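Local coordinates for protein copper-transporting ATPase (Sulfolobus solfataricus, PDB 2YJ3) that probably couples ATP hydrolysis to the movement of copper or other metal cations across the cell membrane, and is represented here by its cytoplasmic catalytic domain, at residues A64-H68 / P69-A73; R100-S104 / D105-E109; V121-G125 / E126-S130. The protein carries 1 engineered substitution. All coordinates share one frame; numbering follows the deposited sequence.

Contact 1. Residues A64-H68 / P69-A73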
ATOM      1  N   ALA A  64      -5.657 -14.881 -11.506  1.00 29.00           N
ATOM      2  CA  ALA A  64      -6.418 -15.591 -10.474  1.00 32.11           C
ATOM      3  C   ALA A  64      -5.567 -16.551  -9.659  1.00 30.77           C
ATOM      4  O   ALA A  64      -6.029 -17.120  -8.674  1.00 39.03           O
ATOM      5  CB  ALA A  64      -7.616 -16.329 -11.085  1.00 33.76           C
ATOM      6  N   LEU A  65      -4.312 -16.729 -10.040  1.00 33.46           N
ATOM      7  CA  LEU A  65      -3.452 -17.674  -9.319  1.00 37.35           C
ATOM      8  C   LEU A  65      -2.459 -16.947  -8.426  1.00 42.35           C
ATOM      9  O   LEU A  65      -1.633 -17.565  -7.775  1.00 52.90           O
ATOM     10  CB  LEU A  65      -2.719 -18.568 -10.309  1.00 38.98           C
ATOM     11  CG  LEU A  65      -3.657 -19.304 -11.269  1.00 44.07           C
ATOM     12  CD1 LEU A  65      -2.883 -20.164 -12.282  1.00 46.75           C
ATOM     13  CD2 LEU A  65      -4.625 -20.168 -10.475  1.00 48.40           C
ATOM     14  N   SER A  66      -2.546 -15.624  -8.400  1.00 46.13           N
ATOM     15  CA  SER A  66      -1.685 -14.819  -7.546  1.00 45.19           C
ATOM     16  C   SER A  66      -2.497 -14.174  -6.428  1.00 48.44           C
ATOM     17  O   SER A  66      -3.695 -13.945  -6.578  1.00 50.55           O
ATOM     18  CB  SER A  66      -0.994 -13.737  -8.369  1.00 41.46           C
ATOM     19  OG  SER A  66      -0.648 -12.639  -7.545  1.00 44.07           O
ATOM     20  N   SER A  67      -1.839 -13.884  -5.309  1.00 47.47           N
ATOM     21  CA  SER A  67      -2.496 -13.259  -4.167  1.00 50.13           C
ATOM     22  C   SER A  67      -2.103 -11.787  -4.064  1.00 49.45           C
ATOM     23  O   SER A  67      -2.532 -11.068  -3.163  1.00 51.08           O
ATOM     24  CB  SER A  67      -2.165 -14.014  -2.869  1.00 54.29           C
ATOM     25  OG  SER A  67      -0.762 -14.140  -2.699  1.00 61.56           O
ATOM     26  N   HIS A  68      -1.280 -11.342  -5.002  1.00 46.14           N
ATOM     27  CA  HIS A  68      -0.928  -9.936  -5.080  1.00 49.59           C
ATOM     28  C   HIS A  68      -2.197  -9.059  -5.252  1.00 51.50           C
ATOM     29  O   HIS A  68      -3.133  -9.440  -5.960  1.00 43.17           O
ATOM     30  CB  HIS A  68       0.056  -9.730  -6.220  1.00 51.38           C
ATOM     31  CG  HIS A  68       0.831  -8.455  -6.126  1.00 64.71           C
ATOM     32  ND1 HIS A  68       0.347  -7.258  -6.611  1.00 67.78           N
ATOM     33  CD2 HIS A  68       2.052  -8.191  -5.609  1.00 70.61           C
ATOM     34  CE1 HIS A  68       1.244  -6.309  -6.398  1.00 69.76           C
ATOM     35  NE2 HIS A  68       2.287  -6.849  -5.796  1.00 73.98           N
ATOM     36  N   PRO A  69      -2.242  -7.899  -4.570  1.00 54.54           N
ATOM     37  CA  PRO A  69      -3.385  -6.977  -4.636  1.00 46.73           C
ATOM     38  C   PRO A  69      -3.656  -6.443  -6.039  1.00 46.86           C
ATOM     39  O   PRO A  69      -4.822  -6.243  -6.382  1.00 43.85           O
ATOM     40  CB  PRO A  69      -2.979  -5.827  -3.706  1.00 48.83           C
ATOM     41  CG  PRO A  69      -1.515  -5.981  -3.493  1.00 61.65           C
ATOM     42  CD  PRO A  69      -1.233  -7.446  -3.598  1.00 61.49           C
ATOM     43  N   ILE A  70      -2.612  -6.198  -6.827  1.00 41.53           N
ATOM     44  CA  ILE A  70      -2.821  -5.811  -8.219  1.00 38.22           C
ATOM     45  C   ILE A  70      -3.524  -6.941  -8.953  1.00 32.01           C
ATOM     46  O   ILE A  70      -4.467  -6.704  -9.704  1.00 31.98           O
ATOM     47  CB  ILE A  70      -1.510  -5.508  -8.946  1.00 43.95           C
ATOM     48  CG1 ILE A  70      -0.762  -4.383  -8.240  1.00 53.31           C
ATOM     49  CG2 ILE A  70      -1.795  -5.156 -10.392  1.00 40.32           C
ATOM     50  CD1 ILE A  70      -0.525  -3.179  -9.103  1.00 53.79           C
ATOM     51  N   ALA A  71      -3.068  -8.173  -8.724  1.00 30.63           N
ATOM     52  CA  ALA A  71      -3.726  -9.350  -9.288  1.00 29.90           C
ATOM     53  C   ALA A  71      -5.210  -9.445  -8.878  1.00 30.98           C
ATOM     54  O   ALA A  71      -6.069  -9.812  -9.687  1.00 31.12           O
ATOM     55  CB  ALA A  71      -2.988 -10.602  -8.883  1.00 30.53           C
ATOM     56  N   LYS A  72      -5.505  -9.117  -7.623  1.00 32.60           N
ATOM     57  CA  LYS A  72      -6.875  -9.182  -7.124  1.00 34.30           C
ATOM     58  C   LYS A  72      -7.729  -8.063  -7.727  1.00 34.67           C
ATOM     59  O   LYS A  72      -8.910  -8.244  -8.022  1.00 38.18           O
ATOM     60  CB  LYS A  72      -6.899  -9.086  -5.600  1.00 39.04           C
ATOM     61  CG  LYS A  72      -6.294 -10.297  -4.893  1.00 49.28           C
ATOM     62  CD  LYS A  72      -6.669 -10.318  -3.417  1.00 60.34           C
ATOM     63  CE  LYS A  72      -5.999  -9.192  -2.643  1.00 65.02           C
ATOM     64  NZ  LYS A  72      -4.727  -9.651  -2.017  1.00 69.96           N
ATOM     65  N   ALA A  73      -7.132  -6.893  -7.888  1.00 31.83           N
ATOM     66  CA  ALA A  73      -7.834  -5.798  -8.527  1.00 32.58           C
ATOM     67  C   ALA A  73      -8.260  -6.212  -9.941  1.00 37.16           C
ATOM     68  O   ALA A  73      -9.383  -5.933 -10.372  1.00 35.94           O
ATOM     69  CB  ALA A  73      -6.955  -4.580  -8.570  1.00 39.36           C
TER

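Contact 2. Residues R100-S104 / D105-E109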
ATOM      1  N   ARG A 100       2.645 -15.269 -15.435  1.00 38.22           N
ATOM      2  CA  ARG A 100       2.634 -15.906 -16.754  1.00 31.80           C
ATOM      3  C   ARG A 100       1.921 -17.243 -16.721  1.00 36.99           C
ATOM      4  O   ARG A 100       1.893 -17.906 -15.685  1.00 42.35           O
ATOM      5  CB  ARG A 100       4.058 -16.116 -17.270  1.00 35.39           C
ATOM      6  CG  ARG A 100       4.084 -16.746 -18.654  1.00 45.23           C
ATOM      7  CD  ARG A 100       5.496 -17.093 -19.146  1.00 52.81           C
ATOM      8  NE  ARG A 100       6.068 -18.239 -18.448  1.00 62.21           N
ATOM      9  CZ  ARG A 100       5.685 -19.504 -18.620  1.00 68.01           C
ATOM     10  NH1 ARG A 100       4.711 -19.810 -19.469  1.00 55.89           N
ATOM     11  NH2 ARG A 100       6.278 -20.473 -17.929  1.00 76.34           N
ATOM     12  N   GLY A 101       1.363 -17.657 -17.856  1.00 39.04           N
ATOM     13  CA  GLY A 101       0.657 -18.925 -17.931  1.00 37.46           C
ATOM     14  C   GLY A 101       0.206 -19.270 -19.336  1.00 39.07           C
ATOM     15  O   GLY A 101       0.216 -18.429 -20.229  1.00 34.10           O
ATOM     16  N   LYS A 102      -0.219 -20.512 -19.528  1.00 39.36           N
ATOM     17  CA  LYS A 102      -0.689 -20.954 -20.833  1.00 44.12           C
ATOM     18  C   LYS A 102      -2.185 -21.245 -20.833  1.00 44.99           C
ATOM     19  O   LYS A 102      -2.696 -21.935 -19.953  1.00 43.48           O
ATOM     20  CB  LYS A 102       0.100 -22.187 -21.287  1.00 49.06           C
ATOM     21  CG  LYS A 102      -0.323 -22.787 -22.628  1.00 51.41           C
ATOM     22  CD  LYS A 102       0.780 -23.741 -23.129  1.00 60.69           C
ATOM     23  CE  LYS A 102       0.241 -24.858 -24.022  1.00 61.83           C
ATOM     24  NZ  LYS A 102      -0.604 -25.838 -23.276  1.00 53.18           N
ATOM     25  N   ILE A 103      -2.876 -20.707 -21.830  1.00 42.49           N
ATOM     26  CA  ILE A 103      -4.307 -20.913 -21.989  1.00 40.95           C
ATOM     27  C   ILE A 103      -4.558 -21.116 -23.471  1.00 45.47           C
ATOM     28  O   ILE A 103      -4.004 -20.382 -24.303  1.00 43.42           O
ATOM     29  CB  ILE A 103      -5.109 -19.663 -21.554  1.00 38.14           C
ATOM     30  CG1 ILE A 103      -4.754 -19.223 -20.135  1.00 39.21           C
ATOM     31  CG2 ILE A 103      -6.614 -19.880 -21.713  1.00 33.76           C
ATOM     32  CD1 ILE A 103      -5.488 -17.945 -19.725  1.00 40.70           C
ATOM     33  N   SER A 104      -5.388 -22.103 -23.796  1.00 41.50           N
ATOM     34  CA  SER A 104      -5.728 -22.422 -25.181  1.00 48.61           C
ATOM     35  C   SER A 104      -4.520 -22.383 -26.116  1.00 51.90           C
ATOM     36  O   SER A 104      -4.549 -21.712 -27.152  1.00 51.72           O
ATOM     37  CB  SER A 104      -6.833 -21.495 -25.697  1.00 52.26           C
ATOM     38  OG  SER A 104      -8.100 -21.857 -25.157  1.00 53.22           O
ATOM     39  N   ASP A 105      -3.467 -23.103 -25.738  1.00 55.42           N
ATOM     40  CA  ASP A 105      -2.232 -23.198 -26.534  1.00 63.67           C
ATOM     41  C   ASP A 105      -1.478 -21.879 -26.664  1.00 52.81           C
ATOM     42  O   ASP A 105      -0.489 -21.807 -27.385  1.00 50.23           O
ATOM     43  CB  ASP A 105      -2.515 -23.740 -27.940  1.00 73.72           C
ATOM     44  CG  ASP A 105      -3.086 -25.142 -27.927  1.00 85.96           C
ATOM     45  OD1 ASP A 105      -2.778 -25.917 -26.989  1.00 86.61           O
ATOM     46  OD2 ASP A 105      -3.843 -25.468 -28.867  1.00 92.22           O
ATOM     47  N   LYS A 106      -1.965 -20.839 -25.994  1.00 48.02           N
ATOM     48  CA  LYS A 106      -1.362 -19.508 -26.068  1.00 47.74           C
ATOM     49  C   LYS A 106      -0.649 -19.126 -24.770  1.00 45.59           C
ATOM     50  O   LYS A 106      -1.132 -19.417 -23.669  1.00 49.56           O
ATOM     51  CB  LYS A 106      -2.430 -18.455 -26.400  1.00 48.48           C
ATOM     52  CG  LYS A 106      -2.616 -18.182 -27.890  1.00 55.69           C
ATOM     53  CD  LYS A 106      -4.018 -18.521 -28.366  1.00 56.48           C
ATOM     54  CE  LYS A 106      -5.076 -17.891 -27.472  1.00 58.56           C
ATOM     55  NZ  LYS A 106      -6.074 -17.092 -28.256  1.00 59.90           N
ATOM     56  N   ILE A 107       0.478 -18.440 -24.896  1.00 40.58           N
ATOM     57  CA  ILE A 107       1.214 -17.995 -23.722  1.00 38.23           C
ATOM     58  C   ILE A 107       0.803 -16.584 -23.326  1.00 34.42           C
ATOM     59  O   ILE A 107       0.959 -15.634 -24.093  1.00 31.35           O
ATOM     60  CB  ILE A 107       2.740 -18.026 -23.956  1.00 40.19           C
ATOM     61  CG1 ILE A 107       3.208 -19.449 -24.271  1.00 41.83           C
ATOM     62  CG2 ILE A 107       3.485 -17.486 -22.738  1.00 42.13           C
ATOM     63  CD1 ILE A 107       2.840 -20.471 -23.212  1.00 41.53           C
ATOM     64  N   ILE A 108       0.301 -16.447 -22.111  1.00 29.60           N
ATOM     65  CA  ILE A 108      -0.159 -15.151 -21.631  1.00 28.04           C
ATOM     66  C   ILE A 108       0.716 -14.631 -20.508  1.00 29.77           C
ATOM     67  O   ILE A 108       1.047 -15.362 -19.584  1.00 31.30           O
ATOM     68  CB  ILE A 108      -1.629 -15.198 -21.139  1.00 37.08           C
ATOM     69  CG1 ILE A 108      -2.592 -15.256 -22.328  1.00 41.54           C
ATOM     70  CG2 ILE A 108      -1.957 -13.930 -20.355  1.00 34.07           C
ATOM     71  CD1 ILE A 108      -2.801 -16.621 -22.873  1.00 48.59           C
ATOM     72  N   GLU A 109       1.089 -13.363 -20.598  1.00 30.51           N
ATOM     73  CA  GLU A 109       1.888 -12.705 -19.573  1.00 30.41           C
ATOM     74  C   GLU A 109       1.228 -11.419 -19.162  1.00 34.35           C
ATOM     75  O   GLU A 109       0.792 -10.641 -20.015  1.00 32.94           O
ATOM     76  CB  GLU A 109       3.265 -12.338 -20.121  1.00 32.26           C
ATOM     77  CG  GLU A 109       4.082 -13.496 -20.572  1.00 43.83           C
ATOM     78  CD  GLU A 109       5.453 -13.044 -21.059  1.00 56.92           C
ATOM     79  OE1 GLU A 109       5.567 -12.638 -22.243  1.00 57.54           O
ATOM     80  OE2 GLU A 109       6.399 -13.071 -20.241  1.00 56.97           O
TER

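Contact 3. Residues V121-G125 / E126-S130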
ATOM      1  N   VAL A 121      -0.748  -6.650 -21.087  1.00 20.88           N
ATOM      2  CA  VAL A 121      -1.056  -8.061 -21.288  1.00 22.46           C
ATOM      3  C   VAL A 121      -0.397  -8.490 -22.601  1.00 30.79           C
ATOM      4  O   VAL A 121      -0.625  -7.871 -23.641  1.00 28.28           O
ATOM      5  CB  VAL A 121      -2.556  -8.311 -21.394  1.00 22.96           C
ATOM      6  CG1 VAL A 121      -2.821  -9.795 -21.607  1.00 26.54           C
ATOM      7  CG2 VAL A 121      -3.308  -7.754 -20.156  1.00 25.32           C
ATOM      8  N   TYR A 122       0.427  -9.533 -22.552  1.00 24.63           N
ATOM      9  CA  TYR A 122       1.039 -10.072 -23.760  1.00 27.45           C
ATOM     10  C   TYR A 122       0.428 -11.401 -24.105  1.00 37.82           C
ATOM     11  O   TYR A 122       0.106 -12.209 -23.217  1.00 34.06           O
ATOM     12  CB  TYR A 122       2.533 -10.275 -23.566  1.00 25.01           C
ATOM     13  CG  TYR A 122       3.263  -8.995 -23.300  1.00 28.47           C
ATOM     14  CD1 TYR A 122       3.207  -8.395 -22.054  1.00 30.51           C
ATOM     15  CD2 TYR A 122       3.996  -8.383 -24.293  1.00 30.97           C
ATOM     16  CE1 TYR A 122       3.866  -7.211 -21.813  1.00 36.89           C
ATOM     17  CE2 TYR A 122       4.667  -7.210 -24.058  1.00 38.20           C
ATOM     18  CZ  TYR A 122       4.596  -6.626 -22.816  1.00 41.27           C
ATOM     19  OH  TYR A 122       5.259  -5.451 -22.573  1.00 44.77           O
ATOM     20  N   ILE A 123       0.267 -11.632 -25.398  1.00 29.48           N
ATOM     21  CA  ILE A 123      -0.154 -12.933 -25.861  1.00 28.80           C
ATOM     22  C   ILE A 123       0.834 -13.382 -26.904  1.00 30.05           C
ATOM     23  O   ILE A 123       0.943 -12.777 -27.976  1.00 27.60           O
ATOM     24  CB  ILE A 123      -1.553 -12.933 -26.471  1.00 31.95           C
ATOM     25  CG1 ILE A 123      -2.622 -12.601 -25.409  1.00 29.34           C
ATOM     26  CG2 ILE A 123      -1.828 -14.300 -27.094  1.00 34.14           C
ATOM     27  CD1 ILE A 123      -3.992 -12.241 -26.023  1.00 29.99           C
ATOM     28  N   ASN A 124       1.563 -14.444 -26.567  1.00 31.97           N
ATOM     29  CA  ASN A 124       2.616 -14.960 -27.411  1.00 32.50           C
ATOM     30  C   ASN A 124       3.627 -13.889 -27.791  1.00 35.06           C
ATOM     31  O   ASN A 124       4.108 -13.860 -28.914  1.00 38.54           O
ATOM     32  CB  ASN A 124       2.017 -15.629 -28.646  1.00 36.77           C
ATOM     33  CG  ASN A 124       1.317 -16.931 -28.305  1.00 39.70           C
ATOM     34  OD1 ASN A 124       1.457 -17.444 -27.198  1.00 45.00           O
ATOM     35  ND2 ASN A 124       0.570 -17.473 -29.254  1.00 44.77           N
ATOM     36  N   GLY A 125       3.953 -13.021 -26.838  1.00 36.41           N
ATOM     37  CA  GLY A 125       5.045 -12.081 -27.007  1.00 36.25           C
ATOM     38  C   GLY A 125       4.603 -10.682 -27.416  1.00 40.11           C
ATOM     39  O   GLY A 125       5.386  -9.727 -27.370  1.00 40.81           O
ATOM     40  N   GLU A 126       3.344 -10.560 -27.816  1.00 31.00           N
ATOM     41  CA  GLU A 126       2.819  -9.307 -28.355  1.00 30.93           C
ATOM     42  C   GLU A 126       1.927  -8.568 -27.348  1.00 26.45           C
ATOM     43  O   GLU A 126       0.934  -9.121 -26.873  1.00 25.61           O
ATOM     44  CB  GLU A 126       2.017  -9.603 -29.622  1.00 35.52           C
ATOM     45  CG  GLU A 126       1.212  -8.421 -30.137  1.00 51.02           C
ATOM     46  CD  GLU A 126       0.396  -8.748 -31.383  1.00 58.25           C
ATOM     47  OE1 GLU A 126      -0.220  -9.844 -31.413  1.00 51.64           O
ATOM     48  OE2 GLU A 126       0.369  -7.907 -32.322  1.00 61.11           O
ATOM     49  N   PRO A 127       2.271  -7.307 -27.037  1.00 24.78           N
ATOM     50  CA  PRO A 127       1.439  -6.488 -26.152  1.00 27.13           C
ATOM     51  C   PRO A 127       0.103  -6.160 -26.809  1.00 30.46           C
ATOM     52  O   PRO A 127       0.092  -5.444 -27.805  1.00 32.18           O
ATOM     53  CB  PRO A 127       2.272  -5.221 -25.963  1.00 27.97           C
ATOM     54  CG  PRO A 127       3.147  -5.143 -27.176  1.00 33.46           C
ATOM     55  CD  PRO A 127       3.438  -6.569 -27.561  1.00 33.29           C
ATOM     56  N   ILE A 128      -0.999  -6.674 -26.264  1.00 25.77           N
ATOM     57  CA  ILE A 128      -2.301  -6.511 -26.905  1.00 23.56           C
ATOM     58  C   ILE A 128      -3.386  -5.829 -26.050  1.00 25.17           C
ATOM     59  O   ILE A 128      -4.443  -5.462 -26.576  1.00 30.25           O
ATOM     60  CB  ILE A 128      -2.863  -7.856 -27.464  1.00 41.59           C
ATOM     61  CG1 ILE A 128      -2.738  -8.971 -26.429  1.00 46.44           C
ATOM     62  CG2 ILE A 128      -2.142  -8.259 -28.764  1.00 40.78           C
ATOM     63  CD1 ILE A 128      -3.356  -8.660 -25.102  1.00 45.81           C
ATOM     64  N   ALA A 129      -3.129  -5.658 -24.755  1.00 20.67           N
ATOM     65  CA  ALA A 129      -4.065  -4.984 -23.861  1.00 18.83           C
ATOM     66  C   ALA A 129      -3.305  -4.344 -22.719  1.00 28.36           C
ATOM     67  O   ALA A 129      -2.111  -4.622 -22.525  1.00 26.81           O
ATOM     68  CB  ALA A 129      -5.095  -5.987 -23.312  1.00 18.88           C
ATOM     69  N   SER A 130      -3.991  -3.512 -21.940  1.00 26.95           N
ATOM     70  CA  SER A 130      -3.361  -2.882 -20.781  1.00 28.67           C
ATOM     71  C   SER A 130      -4.373  -2.393 -19.744  1.00 26.45           C
ATOM     72  O   SER A 130      -5.555  -2.201 -20.056  1.00 24.98           O
ATOM     73  CB  SER A 130      -2.473  -1.717 -21.226  1.00 28.54           C
ATOM     74  OG  SER A 130      -3.285  -0.657 -21.694  1.00 31.85           O
TER

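Contact 1. Residues A64-H68 / P69-A73
Ile70 N donates to His68 ND1 at 3.2 Å; His68 holds the N-cap position of the helix that starts at Pro69, and this is its capping bond. The imidazole can reach forward to the first turn of the helix because its CG stands beside the carbonyl carbon (chi1 -161°), and the amide arrives tilted 23° out of the ring plane. In the backbone, Lys72 N bonds His68 O at 2.9 Å and closes the opening turn. The lysine tail bends at its last two torsions and brings Lys72 NZ to Ser67 O at 2.9 Å, so two successive carbonyls are held by one residue. Just ahead of the cap, Ser66 OG takes the N-H of His68 in an ST turn, and it is also bonded to Glu93.

Among the apolar contacts, Pro69 CD lies over one face of the imidazole, 3.6 Å from the centroid of the His68 ring, in a CH-pi contact. Ile70 CG1 runs alongside the ring and meets His68 CE1 at 3.3 Å. With an alanine at His68, Ile70 N would probably lose its capping acceptor and Pro69 CD the ring it rests on.

The His-Pro pair is a signature of the nucleotide-binding domain of type IB P-type ATPases, and His68 binds ATP and AMP in structures of this protein. The stretch links helix 53-63 to helix 69-81, with Pro69 and Ala73 against Pro44.

Contact 2. Residues R100-S104 / D105-E109
Arg100 lays its guanidinium beside Ile107: CG2 of Ile107 sits at the edge of the group, near its plane, 4.2 Å from Arg100 NH1. The carboxylate of Glu109 is turned 63° from the guanidinium plane, and the two charged groups do not meet; these residues touch through their stems instead, Arg100 CG to Glu109 CG at 3.8 Å. The arginine's methylenes reach that place because CG lies beside the carbonyl carbon (chi1 -179°), and a bend at chi3 then swings the guanidinium toward Ile107. At the other flat group, the Asp105 carboxylate, the nearest charge across the contact is Lys102 NZ, 4.3 Å from Asp105 OD1, too far for a salt bridge.

Together the strands form an antiparallel beta hairpin closed by a type I' turn, with Ser104 and Asp105 at its two corners in left-handed conformations. Gly101 and Ile108 exchange two bonds, the straighter one from Ile108 N to Gly101 O at 2.7 Å. Ile103 and Lys106 do the same beside the turn, where Lys106 N approaches Ile103 O from above the carbonyl plane. Between these pairs, Lys102 CA directs its hydrogen at Lys106 O, 3.3 Å away.

On the face of Arg100, Lys102 and Ile107, the Ile107 CD1 methyl packs against Lys102 CB at 3.8 Å. On the other face Ile108 CD1 rests on Ile103 CB at 4.0 Å, and both isoleucines press against helix 53-63. Lys106, on that same face, sends NZ to Tyr58 OH.

Contact 3. Residues V121-G125 / E126-S130
Tyr122 leans across the hairpin onto Pro127, its neighbour in a non-hydrogen-bonded pair. Starting at the root, Tyr122 CB lies 3.9 Å from Glu126 O. The ring then leaves with CG beside the backbone N (chi1 -63°), a setting that carries one side of it over to the opposite strand. Tyr122 CD2 comes to 3.4 Å from Pro127 N, the ring meeting the peptide obliquely. One atom further, Tyr122 CE2 meets Pro127 CB at 3.6 Å, and CZ is the last ring carbon to brush that methylene. The same ring makes a cation-pi interaction with Lys111.

The residues around Val121 form the other apolar cluster. Ile128 has CG1 in the crowded position between its backbone N and carbonyl carbon (chi1 47°), and this turns the chain back over the partner strand. Its CG1 meets Ile123 CD1 at 3.5 Å, the two side chains crossing at about a right angle, while Ile128 CD1 reaches Val121 CG1 at 3.7 Å. Ala129 CB packs on Val121 CB as well, and Val121, Ile123 and Ala129 turn this face toward helix 53-63.

Val121 N gives a nearly straight bond to Ala129 O at 2.8 Å, and Val121 O receives Ile128 N head-on. Both Ile128 and Ala129 therefore face Val121. Nearer the turn, Ile123 N bonds Glu126 O, whereas the return bond from Glu126 N is longer, 3.3 Å from Ile123 O, and comes from above the carbonyl plane. Asn124 and Gly125 take positive phi angles at the corners. The arrangement is a two-residue type I' hairpin with a classic beta bulge, set in the antiparallel sheet of the nucleotide-binding domain of a P-type ATPase.

Contacts 2 and 3 are consecutive hairpins of one antiparallel sheet, their centres about 10 Å apart. Strands 106-111 and 119-123 join them: Glu109 O and Tyr122 N probably bond at 2.8 Å, and Asn124 OD1, in the turn of contact 3, reaches Ile107 N at 2.7 Å. Contact 1 stands apart at the helix start, its centre about 17 Å from that of contact 2 and about 18 Å from that of contact 3, without touching either. All three have a side chain within about 8 Å of that of Glu63, which binds nucleotide together with His68 in structures of this protein: its side chain is about 3 Å from that of Ala71 and about 8 Å from those of Ile108 and Val121.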